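Side-chain contacts in serine acetyltransferase (Bacteroides vulgatus ATCC 8482, PDB 3F1X), which probably transfers an acetyl group to serine, a step of amino-acid biosynthesis, using a left-handed beta-helix acyltransferase fold: residues R127-L130 against A131-V134; S65-I68 against N69-G73; T78-G81 against L82-Q86; S161-R164 against I165-L169; N287-A290 against G291-I294. All coordinates share one frame; numbering follows the deposited sequence.

Contact 1: R127-L130 against A131-V134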
loop_
_atom_site.group_PDB
_atom_site.type_symbol
_atom_site.label_atom_id
_atom_site.label_comp_id
_atom_site.label_asym_id
_atom_site.label_seq_id
_atom_site.Cartn_x
_atom_site.Cartn_y
_atom_site.Cartn_z
ATOM N N ARG A 127 -31.736 4.210 -1.915
ATOM C CA ARG A 127 -31.412 5.450 -2.611
ATOM C C ARG A 127 -32.591 6.412 -2.509
ATOM O O ARG A 127 -32.401 7.611 -2.302
ATOM C CB ARG A 127 -31.108 5.179 -4.089
ATOM C CG ARG A 127 -30.899 6.441 -4.915
ATOM C CD ARG A 127 -30.814 6.110 -6.399
ATOM N NE ARG A 127 -29.555 5.464 -6.744
ATOM C CZ ARG A 127 -29.251 5.034 -7.966
ATOM N NH1 ARG A 127 -30.120 5.182 -8.956
ATOM N NH2 ARG A 127 -28.082 4.454 -8.194
ATOM N N ARG A 128 -33.804 5.883 -2.661
ATOM C CA ARG A 128 -35.010 6.705 -2.577
ATOM C C ARG A 128 -35.178 7.321 -1.194
ATOM O O ARG A 128 -35.543 8.489 -1.068
ATOM C CB ARG A 128 -36.262 5.881 -2.890
ATOM C CG ARG A 128 -36.322 5.334 -4.301
ATOM C CD ARG A 128 -37.658 4.655 -4.563
ATOM N NE ARG A 128 -37.602 3.855 -5.780
ATOM C CZ ARG A 128 -37.628 2.530 -5.798
ATOM N NH1 ARG A 128 -37.715 1.853 -4.663
ATOM N NH2 ARG A 128 -37.559 1.881 -6.949
ATOM N N ILE A 129 -34.920 6.535 -0.153
ATOM C CA ILE A 129 -35.064 7.049 1.201
ATOM C C ILE A 129 -33.963 8.044 1.534
ATOM O O ILE A 129 -34.234 9.135 2.022
ATOM C CB ILE A 129 -35.042 5.915 2.251
ATOM C CG1 ILE A 129 -36.150 4.905 1.951
ATOM C CG2 ILE A 129 -35.247 6.507 3.643
ATOM C CD1 ILE A 129 -36.167 3.699 2.874
ATOM N N LEU A 130 -32.721 7.664 1.259
ATOM C CA LEU A 130 -31.601 8.537 1.547
ATOM C C LEU A 130 -31.756 9.854 0.810
ATOM O O LEU A 130 -31.351 10.886 1.314
ATOM C CB LEU A 130 -30.283 7.852 1.180
ATOM C CG LEU A 130 -29.984 6.663 2.100
ATOM C CD1 LEU A 130 -28.794 5.877 1.585
ATOM C CD2 LEU A 130 -29.728 7.180 3.499
ATOM N N ALA A 131 -32.353 9.817 -0.380
ATOM C CA ALA A 131 -32.567 11.037 -1.149
ATOM C C ALA A 131 -33.393 12.037 -0.329
ATOM O O ALA A 131 -33.132 13.241 -0.365
ATOM C CB ALA A 131 -33.275 10.721 -2.480
ATOM N N THR A 132 -34.379 11.543 0.419
ATOM C CA THR A 132 -35.203 12.438 1.230
ATOM C C THR A 132 -34.402 12.980 2.406
ATOM O O THR A 132 -34.632 14.109 2.856
ATOM C CB THR A 132 -36.483 11.735 1.754
ATOM O OG1 THR A 132 -36.139 10.760 2.745
ATOM C CG2 THR A 132 -37.218 11.064 0.597
ATOM N N ASP A 133 -33.465 12.179 2.909
ATOM C CA ASP A 133 -32.624 12.615 4.031
ATOM C C ASP A 133 -31.706 13.746 3.564
ATOM O O ASP A 133 -31.487 14.713 4.291
ATOM C CB ASP A 133 -31.761 11.467 4.565
ATOM C CG ASP A 133 -32.582 10.291 5.050
ATOM O OD1 ASP A 133 -33.664 10.510 5.635
ATOM O OD2 ASP A 133 -32.136 9.143 4.862
ATOM N N VAL A 134 -31.163 13.616 2.358
ATOM C CA VAL A 134 -30.293 14.654 1.815
ATOM C C VAL A 134 -31.089 15.941 1.604
ATOM O O VAL A 134 -30.592 17.038 1.871
ATOM C CB VAL A 134 -29.675 14.239 0.468
ATOM C CG1 VAL A 134 -28.943 15.419 -0.141
ATOM C CG2 VAL A 134 -28.711 13.075 0.667
#
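Ile-129 O is gripped from the next turn by a hydroxyl and an amide. The shorter bond comes from the hydroxyl, Thr-132 OG1 to Ile-129 O, 2.6 Å and in the carbonyl plane; the other comes from the amide, Asp-133 N to Ile-129 O, 3.3 Å and also in plane. Thr-132 N adds a weak third bond. The hydroxyl gets there because it sits in the crowded position between its own N and carbonyl carbon (chi1 70°), which turns it back along the helix and brings the methyl, Thr-132 CG2, 3.5 Å from Arg-128 O. OG1 is also bonded to His-202 N, so a valine here would probably cost Ile-129 O its shortest bond and leave the His-202 amide without this partner. Asp-133 folds back too: its OD2 lies 3.4 Å from the methyl Leu-130 CD2, the two side chains passing at a slant. The carboxylate is held by a salt bridge from OD2 to Arg-164 NE and by OD1 bonding Phe-203 N, which fixes its rotation in a buried place. The guanidinium of Arg-127 bonds Ile-52 O and reaches Leu-17 and Ser-20 of the second subunit. Hydroxyl back-bonding to a carbonyl one turn earlier is typical of threonine inside an alpha helix; here helix 123-139 meets helix 155-171 through Asp-133 and Leu-130, and the first beta-helix coil through His-202 and Phe-203.

Contact 2: S65-I68 against N69-G73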
loop_
_atom_site.group_PDB
_atom_site.type_symbol
_atom_site.label_atom_id
_atom_site.label_comp_id
_atom_site.label_asym_id
_atom_site.label_seq_id
_atom_site.Cartn_x
_atom_site.Cartn_y
_atom_site.Cartn_z
ATOM N N SER A 65 -20.505 11.001 -17.518
ATOM C CA SER A 65 -21.842 10.462 -17.710
ATOM C C SER A 65 -21.849 9.205 -18.578
ATOM O O SER A 65 -22.780 8.407 -18.500
ATOM C CB SER A 65 -22.735 11.513 -18.360
ATOM O OG SER A 65 -22.268 11.827 -19.661
ATOM N N HIS A 66 -20.814 9.023 -19.397
ATOM C CA HIS A 66 -20.762 7.866 -20.286
ATOM C C HIS A 66 -20.347 6.566 -19.602
ATOM O O HIS A 66 -20.357 5.505 -20.229
ATOM C CB HIS A 66 -19.821 8.144 -21.472
ATOM C CG HIS A 66 -20.089 9.437 -22.178
ATOM N ND1 HIS A 66 -19.467 10.619 -21.833
ATOM C CD2 HIS A 66 -20.924 9.736 -23.203
ATOM C CE1 HIS A 66 -19.908 11.590 -22.613
ATOM N NE2 HIS A 66 -20.793 11.082 -23.452
ATOM N N THR A 67 -19.996 6.633 -18.321
ATOM C CA THR A 67 -19.566 5.431 -17.614
ATOM C C THR A 67 -20.271 5.140 -16.293
ATOM O O THR A 67 -19.899 4.206 -15.580
ATOM C CB THR A 67 -18.048 5.472 -17.345
ATOM O OG1 THR A 67 -17.748 6.538 -16.433
ATOM C CG2 THR A 67 -17.288 5.686 -18.654
ATOM N N ILE A 68 -21.298 5.917 -15.969
ATOM C CA ILE A 68 -22.013 5.708 -14.714
ATOM C C ILE A 68 -22.499 4.273 -14.545
ATOM O O ILE A 68 -22.301 3.655 -13.495
ATOM C CB ILE A 68 -23.239 6.626 -14.599
ATOM C CG1 ILE A 68 -22.796 8.091 -14.622
ATOM C CG2 ILE A 68 -23.987 6.322 -13.302
ATOM C CD1 ILE A 68 -21.920 8.476 -13.457
ATOM N N ASN A 69 -23.143 3.751 -15.583
ATOM C CA ASN A 69 -23.684 2.403 -15.555
ATOM C C ASN A 69 -22.600 1.330 -15.463
ATOM O O ASN A 69 -22.770 0.342 -14.746
ATOM C CB ASN A 69 -24.573 2.194 -16.785
ATOM C CG ASN A 69 -25.771 3.143 -16.799
ATOM O OD1 ASN A 69 -26.464 3.282 -17.810
ATOM N ND2 ASN A 69 -26.021 3.799 -15.663
ATOM N N TYR A 70 -21.492 1.521 -16.175
ATOM C CA TYR A 70 -20.396 0.557 -16.122
ATOM C C TYR A 70 -19.947 0.435 -14.673
ATOM O O TYR A 70 -19.793 -0.668 -14.159
ATOM C CB TYR A 70 -19.199 1.009 -16.973
ATOM C CG TYR A 70 -19.484 1.164 -18.452
ATOM C CD1 TYR A 70 -20.235 0.216 -19.144
ATOM C CD2 TYR A 70 -19.003 2.262 -19.161
ATOM C CE1 TYR A 70 -20.505 0.361 -20.515
ATOM C CE2 TYR A 70 -19.264 2.417 -20.526
ATOM C CZ TYR A 70 -20.015 1.464 -21.198
ATOM O OH TYR A 70 -20.267 1.609 -22.545
ATOM N N HIS A 71 -19.751 1.574 -14.014
ATOM C CA HIS A 71 -19.312 1.572 -12.625
ATOM C C HIS A 71 -20.308 0.936 -11.669
ATOM O O HIS A 71 -19.900 0.269 -10.716
ATOM C CB HIS A 71 -18.950 2.987 -12.172
ATOM C CG HIS A 71 -17.552 3.381 -12.536
ATOM N ND1 HIS A 71 -17.263 4.288 -13.534
ATOM C CD2 HIS A 71 -16.358 2.945 -12.071
ATOM C CE1 HIS A 71 -15.952 4.391 -13.667
ATOM N NE2 HIS A 71 -15.380 3.585 -12.792
ATOM N N ILE A 72 -21.602 1.135 -11.911
ATOM C CA ILE A 72 -22.619 0.532 -11.059
ATOM C C ILE A 72 -22.531 -0.995 -11.196
ATOM O O ILE A 72 -22.648 -1.731 -10.210
ATOM C CB ILE A 72 -24.036 1.000 -11.461
ATOM C CG1 ILE A 72 -24.225 2.463 -11.065
ATOM C CG2 ILE A 72 -25.095 0.111 -10.803
ATOM C CD1 ILE A 72 -25.525 3.078 -11.563
ATOM N N GLY A 73 -22.305 -1.456 -12.423
ATOM C CA GLY A 73 -22.200 -2.882 -12.688
ATOM C C GLY A 73 -21.020 -3.523 -11.988
ATOM O O GLY A 73 -21.160 -4.571 -11.349
HETATM O O HOH W 1 -23.474 5.773 -17.987
HETATM O O HOH W 2 -22.097 3.368 -18.671
#
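Tyr-70 and His-71 both turn their rings back on Thr-67. Water 2 rides 3.2 Å above one face of the Tyr-70 ring, over its centre, while the methyl Thr-67 CG2 stands at the edge, in the ring plane. His-66 O approaches the same ring obliquely, 3.3 Å from Tyr-70 CE2. At the edge of the His-71 imidazole, also in plane, lies Thr-67 OG1, 3.7 Å from His-71 ND1 and set between its own N and carbonyl carbon (chi1 66°); these two side chains run alongside each other, whereas Thr-67 and Tyr-70 cross at about a right angle. His-71 ND1 gives a weak bond to Thr-67 O, the carbonyl that takes the straight helical bond from His-71 N (3.1 Å, 170° at the hydrogen). The hydroxyl of Thr-67, at the N-cap position, makes no capping bond; its chief partner is Glu-77 of the third subunit. Water 1 accepts from Asn-69 N and donates to Ser-65 O, and water 2 accepts from Tyr-70 N (3.2 Å) and donates to His-66 O. Ile-68 CG2 rests 4.0 Å from Ile-72 CD1, a single apolar touch one turn apart. Tyr-70 also packs on Tyr-70 of the third subunit, and Asn-69 on Ser-18 of the second. First-turn amides after an N-cap lack the usual helical carbonyl partner, and here waters serve two of them at the start of helix 68-93, where it enters a subunit interface.

Contact 3: T78-G81 against L82-Q86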
loop_
_atom_site.group_PDB
_atom_site.type_symbol
_atom_site.label_atom_id
_atom_site.label_comp_id
_atom_site.label_asym_id
_atom_site.label_seq_id
_atom_site.Cartn_x
_atom_site.Cartn_y
_atom_site.Cartn_z
ATOM N N THR A 78 -18.530 -6.310 -7.047
ATOM C CA THR A 78 -17.517 -6.307 -6.001
ATOM C C THR A 78 -18.216 -6.386 -4.642
ATOM O O THR A 78 -17.819 -7.148 -3.756
ATOM C CB THR A 78 -16.666 -5.021 -6.039
ATOM O OG1 THR A 78 -16.164 -4.809 -7.366
ATOM C CG2 THR A 78 -15.506 -5.135 -5.050
ATOM N N LEU A 79 -19.263 -5.583 -4.491
ATOM C CA LEU A 79 -20.038 -5.555 -3.260
ATOM C C LEU A 79 -20.627 -6.934 -2.964
ATOM O O LEU A 79 -20.601 -7.405 -1.827
ATOM C CB LEU A 79 -21.171 -4.531 -3.370
ATOM C CG LEU A 79 -22.172 -4.532 -2.213
ATOM C CD1 LEU A 79 -21.439 -4.312 -0.911
ATOM C CD2 LEU A 79 -23.221 -3.441 -2.422
ATOM N N PHE A 80 -21.175 -7.569 -3.990
ATOM C CA PHE A 80 -21.766 -8.883 -3.824
ATOM C C PHE A 80 -20.783 -9.904 -3.268
ATOM O O PHE A 80 -21.118 -10.657 -2.355
ATOM C CB PHE A 80 -22.305 -9.391 -5.153
ATOM C CG PHE A 80 -22.869 -10.773 -5.076
ATOM C CD1 PHE A 80 -23.930 -11.056 -4.227
ATOM C CD2 PHE A 80 -22.334 -11.802 -5.846
ATOM C CE1 PHE A 80 -24.455 -12.346 -4.137
ATOM C CE2 PHE A 80 -22.852 -13.098 -5.765
ATOM C CZ PHE A 80 -23.914 -13.365 -4.909
ATOM N N GLY A 81 -19.585 -9.947 -3.849
ATOM C CA GLY A 81 -18.571 -10.884 -3.393
ATOM C C GLY A 81 -18.186 -10.614 -1.950
ATOM O O GLY A 81 -18.183 -11.520 -1.121
ATOM N N LEU A 82 -17.861 -9.359 -1.653
ATOM C CA LEU A 82 -17.465 -8.950 -0.311
ATOM C C LEU A 82 -18.570 -9.185 0.713
ATOM O O LEU A 82 -18.325 -9.748 1.778
ATOM C CB LEU A 82 -17.083 -7.461 -0.312
ATOM C CG LEU A 82 -15.620 -7.003 -0.193
ATOM C CD1 LEU A 82 -14.680 -7.990 -0.836
ATOM C CD2 LEU A 82 -15.478 -5.624 -0.819
ATOM N N LEU A 83 -19.783 -8.752 0.389
ATOM C CA LEU A 83 -20.905 -8.899 1.309
ATOM C C LEU A 83 -21.269 -10.353 1.586
ATOM O O LEU A 83 -21.713 -10.677 2.682
ATOM C CB LEU A 83 -22.137 -8.150 0.786
ATOM C CG LEU A 83 -23.366 -8.133 1.700
ATOM C CD1 LEU A 83 -23.029 -7.494 3.057
ATOM C CD2 LEU A 83 -24.474 -7.361 1.024
ATOM N N THR A 84 -21.093 -11.225 0.601
ATOM C CA THR A 84 -21.411 -12.638 0.807
ATOM C C THR A 84 -20.522 -13.195 1.919
ATOM O O THR A 84 -20.999 -13.835 2.852
ATOM C CB THR A 84 -21.180 -13.463 -0.488
ATOM O OG1 THR A 84 -22.098 -13.034 -1.506
ATOM C CG2 THR A 84 -21.382 -14.948 -0.222
ATOM N N GLU A 85 -19.228 -12.910 1.834
ATOM C CA GLU A 85 -18.276 -13.398 2.826
ATOM C C GLU A 85 -18.535 -12.859 4.233
ATOM O O GLU A 85 -18.439 -13.600 5.204
ATOM C CB GLU A 85 -16.852 -13.037 2.399
ATOM C CG GLU A 85 -15.757 -13.694 3.228
ATOM C CD GLU A 85 -15.740 -15.204 3.075
ATOM O OE1 GLU A 85 -15.914 -15.686 1.936
ATOM O OE2 GLU A 85 -15.538 -15.904 4.090
ATOM N N GLN A 86 -18.872 -11.577 4.347
ATOM C CA GLN A 86 -19.100 -10.988 5.658
ATOM C C GLN A 86 -20.391 -11.481 6.283
ATOM O O GLN A 86 -20.475 -11.666 7.498
ATOM C CB GLN A 86 -19.093 -9.465 5.567
ATOM C CG GLN A 86 -17.720 -8.901 5.251
ATOM C CD GLN A 86 -16.652 -9.476 6.163
ATOM O OE1 GLN A 86 -15.733 -10.167 5.711
ATOM N NE2 GLN A 86 -16.767 -9.195 7.452
#
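Thr-84 OG1 bonds Phe-80 O at 2.7 Å and at the same time lies over a face of the Phe-80 ring, 3.6 Å above its plane and shifted toward the rim near CE1. Thr-84 N reaches the same carbonyl, Phe-80 O, at 3.0 Å from the opposite face of its plane, so one residue holds that oxygen twice. The hydroxyl is brought there by lying anti to the carbonyl carbon of Thr-84 (chi1 -65°). Phe-80 CG, in turn, stands opposite its own N (chi1 177°), which tips the ring along the helix toward Thr-84. Around this pair runs the regular i to i+4 ladder of helix 68-93, an alpha helix of the amino-terminal helical domain, with Leu-83 N to Leu-79 O short at 2.7 Å and Glu-85 N to Gly-81 O long and weak at 3.4 Å. Leu-79 CD1 meets Leu-83 CB at 4.3 Å on the buried flank. In the outer shell, Tyr-6 and Leu-10 of the second subunit pack against Phe-80, and Ala-116 of helix 109-120 backs Thr-84. Ile-45 of helix 39-53 touches both Leu-79 and Leu-82, while the carboxylate of Glu-85 is drawn to Arg-109 in a salt bridge.

Contact 4: S161-R164 against I165-L169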
loop_
_atom_site.group_PDB
_atom_site.type_symbol
_atom_site.label_atom_id
_atom_site.label_comp_id
_atom_site.label_asym_id
_atom_site.label_seq_id
_atom_site.Cartn_x
_atom_site.Cartn_y
_atom_site.Cartn_z
ATOM N N SER A 161 -26.648 6.884 6.283
ATOM C CA SER A 161 -26.510 5.898 5.218
ATOM C C SER A 161 -26.108 4.560 5.822
ATOM O O SER A 161 -26.716 3.533 5.521
ATOM C CB SER A 161 -25.449 6.338 4.209
ATOM O OG SER A 161 -25.857 7.502 3.526
ATOM N N ASN A 162 -25.085 4.575 6.681
ATOM C CA ASN A 162 -24.613 3.348 7.327
ATOM C C ASN A 162 -25.764 2.710 8.110
ATOM O O ASN A 162 -25.955 1.491 8.077
ATOM C CB ASN A 162 -23.444 3.638 8.287
ATOM C CG ASN A 162 -22.085 3.665 7.587
ATOM O OD1 ASN A 162 -21.919 4.298 6.545
ATOM N ND2 ASN A 162 -21.100 2.990 8.178
ATOM N N TYR A 163 -26.517 3.540 8.825
ATOM C CA TYR A 163 -27.661 3.061 9.598
ATOM C C TYR A 163 -28.689 2.343 8.715
ATOM O O TYR A 163 -29.056 1.198 8.987
ATOM C CB TYR A 163 -28.370 4.218 10.319
ATOM C CG TYR A 163 -29.803 3.878 10.643
ATOM C CD1 TYR A 163 -30.112 2.938 11.619
ATOM C CD2 TYR A 163 -30.848 4.402 9.885
ATOM C CE1 TYR A 163 -31.437 2.518 11.827
ATOM C CE2 TYR A 163 -32.166 3.986 10.083
ATOM C CZ TYR A 163 -32.449 3.046 11.049
ATOM O OH TYR A 163 -33.749 2.629 11.213
ATOM N N ARG A 164 -29.171 3.014 7.671
ATOM C CA ARG A 164 -30.170 2.388 6.801
ATOM C C ARG A 164 -29.639 1.119 6.152
ATOM O O ARG A 164 -30.390 0.176 5.917
ATOM C CB ARG A 164 -30.673 3.380 5.747
ATOM C CG ARG A 164 -31.433 4.560 6.363
ATOM C CD ARG A 164 -32.359 5.223 5.350
ATOM N NE ARG A 164 -32.911 6.494 5.827
ATOM C CZ ARG A 164 -33.839 6.612 6.772
ATOM N NH1 ARG A 164 -34.337 5.531 7.362
ATOM N NH2 ARG A 164 -34.270 7.813 7.126
ATOM N N ILE A 165 -28.342 1.080 5.879
ATOM C CA ILE A 165 -27.745 -0.111 5.296
ATOM C C ILE A 165 -27.771 -1.240 6.331
ATOM O O ILE A 165 -28.159 -2.381 6.029
ATOM C CB ILE A 165 -26.286 0.157 4.863
ATOM C CG1 ILE A 165 -26.271 1.001 3.590
ATOM C CG2 ILE A 165 -25.547 -1.160 4.650
ATOM C CD1 ILE A 165 -24.910 1.506 3.197
ATOM N N ALA A 166 -27.381 -0.901 7.558
ATOM C CA ALA A 166 -27.331 -1.858 8.649
ATOM C C ALA A 166 -28.718 -2.351 9.041
ATOM O O ALA A 166 -28.899 -3.530 9.322
ATOM C CB ALA A 166 -26.621 -1.238 9.863
ATOM N N HIS A 167 -29.691 -1.448 9.049
ATOM C CA HIS A 167 -31.057 -1.803 9.410
ATOM C C HIS A 167 -31.610 -2.868 8.466
ATOM O O HIS A 167 -32.197 -3.849 8.910
ATOM C CB HIS A 167 -31.954 -0.568 9.376
ATOM C CG HIS A 167 -33.330 -0.798 9.929
ATOM N ND1 HIS A 167 -34.473 -0.636 9.176
ATOM C CD2 HIS A 167 -33.747 -1.141 11.171
ATOM C CE1 HIS A 167 -35.534 -0.867 9.930
ATOM N NE2 HIS A 167 -35.121 -1.175 11.146
ATOM N N GLU A 168 -31.409 -2.664 7.169
ATOM C CA GLU A 168 -31.886 -3.595 6.154
ATOM C C GLU A 168 -31.252 -4.969 6.368
ATOM O O GLU A 168 -31.923 -6.000 6.291
ATOM C CB GLU A 168 -31.555 -3.046 4.759
ATOM C CG GLU A 168 -32.070 -3.886 3.598
ATOM C CD GLU A 168 -33.540 -4.266 3.743
ATOM O OE1 GLU A 168 -34.376 -3.374 4.018
ATOM O OE2 GLU A 168 -33.862 -5.463 3.573
ATOM N N LEU A 169 -29.957 -4.974 6.657
ATOM C CA LEU A 169 -29.230 -6.210 6.914
ATOM C C LEU A 169 -29.824 -6.896 8.154
ATOM O O LEU A 169 -29.948 -8.117 8.200
ATOM C CB LEU A 169 -27.744 -5.890 7.126
ATOM C CG LEU A 169 -26.689 -6.321 6.099
ATOM C CD1 LEU A 169 -27.304 -6.653 4.757
ATOM C CD2 LEU A 169 -25.657 -5.206 5.959
#
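Tyr-163 and His-167 lie side by side one helical turn apart, and their rings form the looser part of this contact. The planes are turned by 28° but slid along each other, the centroids 5.5 Å apart, with little overlap; the closer touch is the phenol oxygen, Tyr-163 OH, 3.7 Å above the imidazole plane of His-167 over its centre. Both rings leave the helix in one direction because each CG stands opposite its own backbone N (chi1 157° in Tyr-163, -171° in His-167). The hydroxyl is tied to Ala-197 O, so the imidazole covers an oxygen that already has a partner. Cut back to an alanine, His-167 would probably no longer cover the phenol oxygen, and the tyrosine ring would lose a neighbour. His-167 and Glu-168 are partly exposed, and on this side the backbone bond from Glu-168 N to Arg-164 O is long, 3.3 Å. Packing is tighter on the buried side, where Ile-165 CG1 presses to 3.2 Å from Ser-161 O and Ala-166 CB to 3.3 Å from Asn-162 O, with helices 39-53 and 177-189 behind them. Short backbone bonds, such as His-167 N to Tyr-163 O at 2.7 Å, run beneath both parts. Arg-164 extends from CG to NE, and its guanidinium bonds the carbonyls of Ile-199 and Gly-200. Here a central alpha helix, 155-171, joins the helical domain to the first turns of the left-handed beta-helix.

Contact 5: N287-A290 against G291-I294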
loop_
_atom_site.group_PDB
_atom_site.type_symbol
_atom_site.label_atom_id
_atom_site.label_comp_id
_atom_site.label_asym_id
_atom_site.label_seq_id
_atom_site.Cartn_x
_atom_site.Cartn_y
_atom_site.Cartn_z
ATOM N N ASN A 287 -43.692 12.679 28.844
ATOM C CA ASN A 287 -44.218 12.882 27.499
ATOM C C ASN A 287 -44.225 14.377 27.196
ATOM O O ASN A 287 -44.315 15.202 28.104
ATOM C CB ASN A 287 -45.650 12.353 27.391
ATOM C CG ASN A 287 -45.730 10.845 27.449
ATOM O OD1 ASN A 287 -46.771 10.285 27.798
ATOM N ND2 ASN A 287 -44.642 10.175 27.094
ATOM N N VAL A 288 -44.132 14.722 25.920
ATOM C CA VAL A 288 -44.141 16.120 25.507
ATOM C C VAL A 288 -45.289 16.287 24.521
ATOM O O VAL A 288 -45.248 15.740 23.421
ATOM C CB VAL A 288 -42.806 16.511 24.825
ATOM C CG1 VAL A 288 -42.842 17.970 24.390
ATOM C CG2 VAL A 288 -41.645 16.285 25.787
ATOM N N PRO A 289 -46.342 17.034 24.909
ATOM C CA PRO A 289 -47.478 17.227 24.002
ATOM C C PRO A 289 -47.091 17.774 22.636
ATOM O O PRO A 289 -46.097 18.484 22.492
ATOM C CB PRO A 289 -48.404 18.163 24.786
ATOM C CG PRO A 289 -47.492 18.854 25.751
ATOM C CD PRO A 289 -46.554 17.755 26.175
ATOM N N ALA A 290 -47.884 17.424 21.631
ATOM C CA ALA A 290 -47.630 17.859 20.269
ATOM C C ALA A 290 -47.651 19.375 20.141
ATOM O O ALA A 290 -48.439 20.049 20.802
ATOM C CB ALA A 290 -48.665 17.239 19.326
ATOM N N GLY A 291 -46.768 19.898 19.294
ATOM C CA GLY A 291 -46.703 21.329 19.059
ATOM C C GLY A 291 -46.227 22.199 20.209
ATOM O O GLY A 291 -46.195 23.424 20.082
ATOM N N SER A 292 -45.847 21.592 21.328
ATOM C CA SER A 292 -45.391 22.378 22.470
ATOM C C SER A 292 -43.881 22.560 22.468
ATOM O O SER A 292 -43.169 21.954 21.663
ATOM C CB SER A 292 -45.809 21.707 23.777
ATOM O OG SER A 292 -45.053 20.531 24.007
ATOM N N ARG A 293 -43.400 23.401 23.378
ATOM C CA ARG A 293 -41.975 23.655 23.499
ATOM C C ARG A 293 -41.573 23.519 24.962
ATOM O O ARG A 293 -42.253 24.038 25.850
ATOM C CB ARG A 293 -41.633 25.058 22.989
ATOM C CG ARG A 293 -40.157 25.415 23.130
ATOM C CD ARG A 293 -39.857 26.855 22.720
ATOM N NE ARG A 293 -39.521 26.994 21.302
ATOM C CZ ARG A 293 -40.391 26.904 20.301
ATOM N NH1 ARG A 293 -41.675 26.673 20.544
ATOM N NH2 ARG A 293 -39.971 27.059 19.052
ATOM N N ILE A 294 -40.481 22.802 25.208
ATOM C CA ILE A 294 -39.986 22.608 26.564
ATOM C C ILE A 294 -38.523 23.031 26.616
ATOM O O ILE A 294 -37.696 22.546 25.840
ATOM C CB ILE A 294 -40.141 21.132 27.011
ATOM C CG1 ILE A 294 -39.609 20.954 28.437
ATOM C CG2 ILE A 294 -39.419 20.211 26.053
ATOM C CD1 ILE A 294 -39.929 19.600 29.043
#
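Ser-292 and Pro-289 are joined by two hydrogen bonds to a single carbonyl. The stronger runs from Ser-292 OG to Pro-289 O, 2.8 Å, with the hydroxyl tilted 29° from the carbonyl plane; the weak one, Ser-292 N to Pro-289 O at 3.3 Å, closes a type II beta turn. Ser-292 reaches back because OG lies between its own N and carbonyl carbon (chi1 72°). Backbone shape accounts for the corner: Gly-291 has a positive phi of 68°, which favours glycine, and a side chain at this place would run into Ala-290 O. The carbon contacts gather round the same hydroxyl. Pro-289 CG and Val-288 CG1 each lie 3.4 Å from Ser-292 OG, and Val-288 CG1 also faces Ile-294 CG2 at a loose 4.4 Å. Outside the turn, backbone bonds from Val-288, Gly-291, Ser-292 and Ile-294 go to the preceding coil, at residues 271 to 277, and Ile-294 packs on Asn-299 of the fifth subunit. One carbonyl thus takes both the hydroxyl and the amide of Ser-292, so the side chain reinforces a turn whose own backbone bond is weak, at the last coil of the beta-helix.

Along the chain the contacts come in the order 2, 3, 1, 4, 5. Contacts 2 and 3 share helix 68-93, their centres about 20 Å apart; contact 1 lies on helix 123-139 and contact 4 on helix 155-171. Contacts 1 and 4 touch, with centres about 13 Å apart, and tie two helices together close to the first beta-helix turns. Contact 5 stands alone at the last turn, about 28 Å from contact 1 and 48 Å from contact 2, between centres. Contacts 1, 2 and 3 meet the second subunit, contact 2 also the third and fourth, contact 5 a fifth, while contact 4 stays within its chain; most inter-subunit touches here thus come from the helical part.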